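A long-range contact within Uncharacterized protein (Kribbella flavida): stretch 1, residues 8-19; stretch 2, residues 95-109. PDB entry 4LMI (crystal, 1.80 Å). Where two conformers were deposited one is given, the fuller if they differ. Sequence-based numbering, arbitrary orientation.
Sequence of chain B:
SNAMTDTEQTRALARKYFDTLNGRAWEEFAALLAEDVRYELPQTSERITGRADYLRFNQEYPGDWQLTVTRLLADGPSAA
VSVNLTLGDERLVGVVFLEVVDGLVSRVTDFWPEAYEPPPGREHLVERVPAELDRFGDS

Stretch 1 (8-19) EQTRALARKYFD
Stretch 2 95-109: VVFLEVVDGLVSRVT

Residues 8-19 form a regular helix, phi/psi near -62/-43, lying across a β-hairpin. Its strands, 95-101 and 104-109, are joined by a type I' turn from V101 to L104. D102 (52/41) and G103 (73/14) both have positive phi. V101 N to L104 O is 2.9 Å and L104 N to V101 O is 3.0 Å, closing the hairpin. Further along, F97 N bonds T109 O at 2.8 Å and T109 N bonds F97 O at 2.9 Å.

The helix axis passes 9.4 Å from the first strand, at 122° between N-to-C directions, and 9.3 Å from the second, at 84°. In the register, Q9 CA is 7.3 Å from G103 CA. T10 CA is 6.6 Å from V100 CA. A14 CA is 7.4 Å from L98 CA. V96, L98 and V100 point toward the helix, while V95, F97, E99 and V101 point away.

No hydrogen bond crosses the contact; it is mainly apolar packing. L13 (t, p) is the main bump near the turn. Its CD2 sits 3.6 Å from V100 CG1, 3.8 Å from V105 CG2 and 3.6 Å from G103 O, so one methyl fills the hollow between the strands. Q9 (t, t) reaches over the turn, with NE2 3.5 Å from G103 CA. An ideal CB on G103 would lie only 3.1 Å from Q9 NE2.

L98 (m, t) fits among three helix residues. Its CD1 is 3.8 Å from A14 CB and 4.2 Å from F18 CE2. L98 CD2 lies over one face of the Y17 ring, 4.2 Å from the centroid. Y17 (t, chi2 -85°) extends to the second strand: its OH is 3.4 Å from V108 CG1, and its CD2 is 4.1 Å from V105 CG2. F18 (m, chi2 -83°) starts sideways, but its ring edge meets V96, CZ to CB 3.7 Å.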

# COMPACT_ATOMS: atom_id res chain seq x y z
N GLU B 8 -12.30 14.90 -1.60
CA GLU B 8 -12.09 15.54 -0.30
C GLU B 8 -12.92 14.91 0.82
O GLU B 8 -12.47 14.82 1.97
CB GLU B 8 -12.23 17.07 -0.38
CG GLU B 8 -11.17 17.73 -1.27
CD GLU B 8 -9.75 17.24 -1.02
OE1 GLU B 8 -9.30 17.25 0.15
OE2 GLU B 8 -9.07 16.83 -1.99
N GLN B 9 -14.12 14.43 0.47
CA GLN B 9 -14.95 13.68 1.41
C GLN B 9 -14.24 12.41 1.87
O GLN B 9 -14.17 12.11 3.07
CB GLN B 9 -16.31 13.35 0.78
CG GLN B 9 -17.24 12.56 1.68
CD GLN B 9 -18.70 12.65 1.25
OE1 GLN B 9 -19.02 13.22 0.21
NE2 GLN B 9 -19.58 12.08 2.06
N THR B 10 -13.69 11.67 0.91
CA THR B 10 -12.91 10.47 1.19
C THR B 10 -11.69 10.77 2.06
O THR B 10 -11.40 10.04 3.01
CB THR B 10 -12.48 9.80 -0.12
OG1 THR B 10 -13.66 9.33 -0.78
CG2 THR B 10 -11.54 8.62 0.12
N ARG B 11 -10.98 11.86 1.73
CA ARG B 11 -9.81 12.25 2.53
C ARG B 11 -10.18 12.45 4.01
O ARG B 11 -9.52 11.91 4.89
CB ARG B 11 -9.16 13.52 1.97
CG ARG B 11 -7.76 13.77 2.54
CD ARG B 11 -7.17 15.11 2.10
NE ARG B 11 -7.29 15.32 0.65
CZ ARG B 11 -6.49 14.77 -0.26
NH1 ARG B 11 -5.49 13.98 0.11
NH2 ARG B 11 -6.70 15.01 -1.56
N ALA B 12 -11.24 13.23 4.25
CA ALA B 12 -11.70 13.50 5.61
C ALA B 12 -12.13 12.21 6.31
O ALA B 12 -11.83 12.01 7.49
CB ALA B 12 -12.85 14.51 5.60
N LEU B 13 -12.81 11.33 5.57
CA LEU B 13 -13.30 10.09 6.15
C LEU B 13 -12.15 9.13 6.51
O LEU B 13 -12.17 8.52 7.58
CB LEU B 13 -14.33 9.42 5.24
CG LEU B 13 -15.02 8.16 5.79
CD1 LEU B 13 -15.85 8.47 7.03
CD2 LEU B 13 -15.90 7.52 4.73
N ALA B 14 -11.17 9.00 5.62
CA ALA B 14 -9.98 8.17 5.88
C ALA B 14 -9.22 8.65 7.11
O ALA B 14 -8.76 7.84 7.92
CB ALA B 14 -9.05 8.15 4.67
N ARG B 15 -9.09 9.97 7.25
CA ARG B 15 -8.44 10.54 8.43
C ARG B 15 -9.19 10.16 9.71
O ARG B 15 -8.58 9.72 10.69
CB ARG B 15 -8.29 12.07 8.29
CG ARG B 15 -7.60 12.74 9.48
CD ARG B 15 -6.15 12.30 9.64
NE ARG B 15 -5.31 12.77 8.53
CZ ARG B 15 -4.01 12.52 8.40
NH1 ARG B 15 -3.37 11.80 9.32
NH2 ARG B 15 -3.35 12.99 7.35
N LYS B 16 -10.52 10.31 9.68
CA LYS B 16 -11.38 9.97 10.82
C LYS B 16 -11.33 8.48 11.17
O LYS B 16 -11.36 8.11 12.35
CB LYS B 16 -12.82 10.40 10.56
CG LYS B 16 -13.04 11.90 10.69
CD LYS B 16 -14.52 12.24 10.79
CE LYS B 16 -14.75 13.74 10.73
NZ LYS B 16 -14.39 14.31 9.40
N TYR B 17 -11.27 7.63 10.14
CA TYR B 17 -11.18 6.18 10.33
C TYR B 17 -9.95 5.83 11.17
O TYR B 17 -10.05 5.10 12.16
CB TYR B 17 -11.15 5.47 8.96
CG TYR B 17 -10.88 3.99 9.01
CD1 TYR B 17 -9.57 3.51 9.05
CD2 TYR B 17 -11.92 3.06 8.97
CE1 TYR B 17 -9.30 2.15 9.09
CE2 TYR B 17 -11.67 1.69 9.00
CZ TYR B 17 -10.35 1.25 9.06
OH TYR B 17 -10.08 -0.10 9.08
N PHE B 18 -8.80 6.38 10.79
CA PHE B 18 -7.58 6.12 11.53
C PHE B 18 -7.51 6.80 12.90
O PHE B 18 -6.99 6.20 13.85
CB PHE B 18 -6.33 6.35 10.67
CG PHE B 18 -6.14 5.27 9.65
CD1 PHE B 18 -5.52 4.07 9.99
CD2 PHE B 18 -6.65 5.41 8.36
CE1 PHE B 18 -5.38 3.05 9.06
CE2 PHE B 18 -6.51 4.40 7.43
CZ PHE B 18 -5.87 3.22 7.78
N ASP B 19 -8.04 8.01 13.00
CA ASP B 19 -8.08 8.73 14.28
C ASP B 19 -8.96 8.02 15.31
O ASP B 19 -8.56 7.86 16.47
CB ASP B 19 -8.51 10.19 14.09
CG ASP B 19 -7.43 11.04 13.43
OD1 ASP B 19 -6.27 10.58 13.32
OD2 ASP B 19 -7.73 12.18 13.02
N VAL B 95 -0.29 -0.83 5.16
CA VAL B 95 -0.76 -0.10 4.00
C VAL B 95 -2.20 -0.56 3.82
O VAL B 95 -2.45 -1.76 3.65
CB VAL B 95 0.05 -0.38 2.72
CG1 VAL B 95 -0.52 0.44 1.57
CG2 VAL B 95 1.52 -0.05 2.92
N VAL B 96 -3.12 0.39 3.89
CA VAL B 96 -4.54 0.10 3.93
C VAL B 96 -5.26 0.79 2.78
O VAL B 96 -5.10 2.00 2.59
CB VAL B 96 -5.16 0.57 5.27
CG1 VAL B 96 -6.66 0.29 5.30
CG2 VAL B 96 -4.48 -0.10 6.45
N PHE B 97 -6.04 0.03 2.02
CA PHE B 97 -6.89 0.61 0.98
C PHE B 97 -8.32 0.68 1.47
O PHE B 97 -8.86 -0.31 1.96
CB PHE B 97 -6.81 -0.20 -0.32
CG PHE B 97 -5.46 -0.14 -0.98
CD1 PHE B 97 -5.13 0.92 -1.82
CD2 PHE B 97 -4.52 -1.14 -0.76
CE1 PHE B 97 -3.88 0.98 -2.43
CE2 PHE B 97 -3.27 -1.08 -1.37
CZ PHE B 97 -2.95 -0.02 -2.20
N LEU B 98 -8.91 1.86 1.34
CA LEU B 98 -10.29 2.07 1.72
C LEU B 98 -11.14 2.40 0.50
O LEU B 98 -10.67 3.03 -0.44
CB LEU B 98 -10.41 3.22 2.73
CG LEU B 98 -9.59 3.17 4.02
CD1 LEU B 98 -9.80 4.47 4.80
CD2 LEU B 98 -9.97 1.97 4.87
N GLU B 99 -12.39 1.95 0.52
CA GLU B 99 -13.37 2.38 -0.47
C GLU B 99 -14.56 2.94 0.28
O GLU B 99 -15.01 2.36 1.28
CB GLU B 99 -13.79 1.22 -1.38
CG GLU B 99 -12.63 0.52 -2.08
CD GLU B 99 -11.89 1.41 -3.06
OE1 GLU B 99 -12.45 2.46 -3.47
OE2 GLU B 99 -10.76 1.07 -3.44
N VAL B 100 -15.06 4.08 -0.19
CA VAL B 100 -16.14 4.81 0.45
C VAL B 100 -17.38 4.78 -0.43
O VAL B 100 -17.30 5.02 -1.64
CB VAL B 100 -15.74 6.29 0.69
CG1 VAL B 100 -16.87 7.09 1.33
CG2 VAL B 100 -14.46 6.36 1.52
N VAL B 101 -18.53 4.46 0.16
CA VAL B 101 -19.82 4.50 -0.52
C VAL B 101 -20.79 5.27 0.37
O VAL B 101 -20.92 4.96 1.55
CB VAL B 101 -20.38 3.09 -0.79
CG1 VAL B 101 -21.76 3.17 -1.44
CG2 VAL B 101 -19.44 2.28 -1.67
N ASP B 102 -21.46 6.28 -0.20
CA ASP B 102 -22.45 7.10 0.53
C ASP B 102 -21.91 7.66 1.86
O ASP B 102 -22.60 7.66 2.87
CB ASP B 102 -23.74 6.30 0.79
CG ASP B 102 -24.42 5.82 -0.49
OD1 ASP B 102 -24.31 6.50 -1.54
OD2 ASP B 102 -25.08 4.76 -0.44
N GLY B 103 -20.66 8.12 1.84
CA GLY B 103 -20.03 8.73 3.01
C GLY B 103 -19.65 7.78 4.14
O GLY B 103 -19.37 8.22 5.26
N LEU B 104 -19.64 6.49 3.84
CA LEU B 104 -19.26 5.46 4.80
C LEU B 104 -18.20 4.55 4.21
O LEU B 104 -18.15 4.35 3.00
CB LEU B 104 -20.48 4.61 5.21
CG LEU B 104 -21.66 5.32 5.89
CD1 LEU B 104 -22.86 4.39 6.03
CD2 LEU B 104 -21.25 5.89 7.25
N VAL B 105 -17.35 4.00 5.08
CA VAL B 105 -16.31 3.06 4.68
C VAL B 105 -16.97 1.72 4.31
O VAL B 105 -17.57 1.05 5.16
CB VAL B 105 -15.26 2.88 5.80
CG1 VAL B 105 -14.28 1.75 5.48
CG2 VAL B 105 -14.51 4.18 6.02
N SER B 106 -16.85 1.36 3.03
CA SER B 106 -17.49 0.18 2.47
C SER B 106 -16.55 -1.02 2.37
O SER B 106 -16.97 -2.16 2.52
CB SER B 106 -18.06 0.53 1.10
OG SER B 106 -18.61 -0.59 0.45
N ARG B 107 -15.27 -0.75 2.10
CA ARG B 107 -14.26 -1.81 2.00
C ARG B 107 -12.99 -1.37 2.69
O ARG B 107 -12.61 -0.20 2.63
CB ARG B 107 -13.96 -2.14 0.53
CG ARG B 107 -15.16 -2.67 -0.24
CD ARG B 107 -14.83 -3.04 -1.67
NE ARG B 107 -16.05 -3.39 -2.39
CZ ARG B 107 -16.51 -4.63 -2.53
NH1 ARG B 107 -15.85 -5.66 -2.02
NH2 ARG B 107 -17.64 -4.84 -3.19
N VAL B 108 -12.35 -2.32 3.38
CA VAL B 108 -11.05 -2.10 4.00
C VAL B 108 -10.18 -3.27 3.57
O VAL B 108 -10.56 -4.42 3.77
CB VAL B 108 -11.14 -2.07 5.55
CG1 VAL B 108 -9.77 -1.94 6.20
CG2 VAL B 108 -12.06 -0.96 6.03
N THR B 109 -9.04 -2.99 2.96
CA THR B 109 -8.08 -4.05 2.62
C THR B 109 -6.75 -3.69 3.25
O THR B 109 -6.14 -2.68 2.89
CB THR B 109 -7.97 -4.24 1.09
OG1 THR B 109 -9.27 -4.56 0.57
CG2 THR B 109 -7.03 -5.39 0.74